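Local atomic coordinates of Sts-2 protein (Mus musculus, PDB entry 3D4I), a protein that acts as an acid-dependent phosphatase through its 2H-phosphatase domain, the part present here, and probably interferes with CBL-mediated down-regulation of receptor tyrosine kinases. Residues A[38-41]-A[46-49]. Residues are numbered along the deposited sequence; the frame is centred on the assembly and turned at random.
Sequences GKYY and NFPR
Tyr40 reaches across to the chain at Phe47 and Pro48 with the end of its ring. Tyr40 OH donates a hydrogen bond of 2.5 Å to Pro48 O. The hydroxyl lies in the carbonyl plane, on a lone pair, with a C=O...O angle of 136°. Pro48 O in turn sits at the edge of the Tyr40 ring, near its plane, and CE2 of Tyr40 is 3.2 Å from it. CG of Tyr40 is anti to the backbone N (chi1 178°), which extends the phenol toward residues 46-49.

Packing is tight around the hydroxyl. Pro48 CD is 3.2 Å from Tyr40 OH, and the two side chains cross at about a right angle. Phe47 CB closes in at 3.4 Å from Tyr40 OH. The Phe47 ring turns its edge to that oxygen. It also meets the ring of Phe25, and the side chain touches Trp29 and Gln32 of helix 29-32.

The Arg49 side is looser. Arg49 O is 3.8 Å from Tyr40 CE2, again at the ring edge. The exposed Arg49 side chain starts off away from Tyr40 and forms salt bridges with Glu80 and Asp84 of the second subunit.

Both segments belong to the long loop between helices 29-32 and 69-85 of this histidine phosphatase-family domain, and neither has regular secondary structure. A phenylalanine in place of Tyr40 would probably leave Pro48 O without this donor and the ring less firmly fixed against the proline. The chemistry implies a side-chain-to-backbone link: one phenol hydroxyl, bonded to a carbonyl and packed against carbon, ties together two parts of an irregular loop.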
ATOM      1  N   GLY A  38     -15.470  -3.137 -24.455  1.00 30.00           N
ATOM      2  CA  GLY A  38     -16.070  -3.732 -23.257  1.00 28.20           C
ATOM      3  C   GLY A  38     -15.152  -4.556 -22.373  1.00 27.13           C
ATOM      4  O   GLY A  38     -15.612  -5.291 -21.497  1.00 26.58           O
ATOM      5  N   LYS A  39     -13.851  -4.441 -22.594  1.00 25.58           N
ATOM      6  CA  LYS A  39     -12.896  -5.234 -21.838  1.00 24.81           C
ATOM      7  C   LYS A  39     -12.303  -4.415 -20.690  1.00 23.56           C
ATOM      8  O   LYS A  39     -12.230  -3.181 -20.770  1.00 22.17           O
ATOM      9  CB  LYS A  39     -11.773  -5.714 -22.752  1.00 25.05           C
ATOM     10  CG  LYS A  39     -12.237  -6.648 -23.895  1.00 28.17           C
ATOM     11  CD  LYS A  39     -12.410  -8.115 -23.450  1.00 31.95           C
ATOM     12  CE  LYS A  39     -11.067  -8.807 -23.107  1.00 35.13           C
ATOM     13  NZ  LYS A  39     -11.161 -10.326 -23.136  1.00 34.09           N
ATOM     14  N   TYR A  40     -11.868  -5.113 -19.645  1.00 22.36           N
ATOM     15  CA  TYR A  40     -11.201  -4.456 -18.512  1.00 21.61           C
ATOM     16  C   TYR A  40      -9.771  -4.030 -18.867  1.00 21.83           C
ATOM     17  O   TYR A  40      -9.029  -4.787 -19.471  1.00 21.66           O
ATOM     18  CB  TYR A  40     -11.186  -5.369 -17.286  1.00 21.26           C
ATOM     19  CG  TYR A  40     -10.455  -4.790 -16.068  1.00 19.36           C
ATOM     20  CD1 TYR A  40     -11.053  -3.810 -15.282  1.00 17.60           C
ATOM     21  CD2 TYR A  40      -9.182  -5.246 -15.704  1.00 20.08           C
ATOM     22  CE1 TYR A  40     -10.404  -3.275 -14.187  1.00 17.26           C
ATOM     23  CE2 TYR A  40      -8.511  -4.704 -14.584  1.00 17.99           C
ATOM     24  CZ  TYR A  40      -9.143  -3.726 -13.845  1.00 18.05           C
ATOM     25  OH  TYR A  40      -8.532  -3.189 -12.741  1.00 19.74           O
ATOM     26  N   TYR A  41      -9.389  -2.817 -18.481  1.00 21.15           N
ATOM     27  CA  TYR A  41      -7.981  -2.428 -18.523  1.00 21.44           C
ATOM     28  C   TYR A  41      -7.688  -1.511 -17.336  1.00 21.11           C
ATOM     29  O   TYR A  41      -8.629  -1.079 -16.659  1.00 20.63           O
ATOM     30  CB  TYR A  41      -7.653  -1.774 -19.873  1.00 21.44           C
ATOM     31  CG  TYR A  41      -8.008  -0.303 -19.984  1.00 22.62           C
ATOM     32  CD1 TYR A  41      -9.330   0.122 -20.098  1.00 22.89           C
ATOM     33  CD2 TYR A  41      -6.999   0.657 -19.996  1.00 24.60           C
ATOM     34  CE1 TYR A  41      -9.640   1.485 -20.216  1.00 23.77           C
ATOM     35  CE2 TYR A  41      -7.286   1.998 -20.114  1.00 23.42           C
ATOM     36  CZ  TYR A  41      -8.596   2.410 -20.205  1.00 23.69           C
ATOM     37  OH  TYR A  41      -8.822   3.755 -20.332  1.00 23.36           O
ATOM     38  N   ASN A  46      -3.572   1.918  -9.515  1.00 13.92           N
ATOM     39  CA  ASN A  46      -4.351   1.513  -8.330  1.00 15.07           C
ATOM     40  C   ASN A  46      -5.601   0.710  -8.675  1.00 15.47           C
ATOM     41  O   ASN A  46      -6.262   0.205  -7.767  1.00 15.24           O
ATOM     42  CB  ASN A  46      -4.707   2.722  -7.463  1.00 14.72           C
ATOM     43  CG  ASN A  46      -4.994   2.359  -6.009  1.00 15.60           C
ATOM     44  OD1 ASN A  46      -4.356   1.490  -5.435  1.00 13.87           O
ATOM     45  ND2 ASN A  46      -5.953   3.069  -5.401  1.00 11.75           N
ATOM     46  N   PHE A  47      -5.949   0.616  -9.968  1.00 16.20           N
ATOM     47  CA  PHE A  47      -6.899  -0.416 -10.424  1.00 16.23           C
ATOM     48  C   PHE A  47      -6.179  -1.744 -10.362  1.00 17.08           C
ATOM     49  O   PHE A  47      -4.988  -1.788 -10.667  1.00 16.14           O
ATOM     50  CB  PHE A  47      -7.402  -0.160 -11.860  1.00 15.38           C
ATOM     51  CG  PHE A  47      -8.390   0.971 -11.973  1.00 16.81           C
ATOM     52  CD1 PHE A  47      -7.964   2.293 -11.975  1.00 17.65           C
ATOM     53  CD2 PHE A  47      -9.752   0.714 -12.090  1.00 18.79           C
ATOM     54  CE1 PHE A  47      -8.900   3.375 -12.119  1.00 18.07           C
ATOM     55  CE2 PHE A  47     -10.669   1.757 -12.199  1.00 17.33           C
ATOM     56  CZ  PHE A  47     -10.249   3.084 -12.239  1.00 17.47           C
ATOM     57  N   PRO A  48      -6.877  -2.829  -9.934  1.00 17.42           N
ATOM     58  CA  PRO A  48      -6.183  -4.120  -9.814  1.00 19.13           C
ATOM     59  C   PRO A  48      -5.793  -4.720 -11.172  1.00 21.14           C
ATOM     60  O   PRO A  48      -6.366  -4.357 -12.200  1.00 20.41           O
ATOM     61  CB  PRO A  48      -7.210  -5.018  -9.086  1.00 19.54           C
ATOM     62  CG  PRO A  48      -8.581  -4.353  -9.372  1.00 17.13           C
ATOM     63  CD  PRO A  48      -8.295  -2.896  -9.534  1.00 17.55           C
ATOM     64  N   ARG A  49      -4.837  -5.640 -11.156  1.00 24.15           N
ATOM     65  CA  ARG A  49      -4.327  -6.281 -12.373  1.00 27.19           C
ATOM     66  C   ARG A  49      -5.432  -6.940 -13.174  1.00 27.59           C
ATOM     67  O   ARG A  49      -5.418  -6.920 -14.399  1.00 28.14           O
ATOM     68  CB  ARG A  49      -3.213  -7.294 -12.021  1.00 27.14           C
ATOM     69  CG  ARG A  49      -1.800  -6.880 -12.463  1.00 28.45           C
ATOM     70  CD  ARG A  49      -0.737  -7.767 -11.788  1.00 30.24           C
ATOM     71  NE  ARG A  49       0.356  -8.181 -12.672  1.00 35.31           N
ATOM     72  CZ  ARG A  49       1.252  -9.123 -12.354  1.00 39.22           C
ATOM     73  NH1 ARG A  49       1.182  -9.743 -11.174  1.00 40.43           N
ATOM     74  NH2 ARG A  49       2.216  -9.466 -13.211  1.00 40.47           N
TER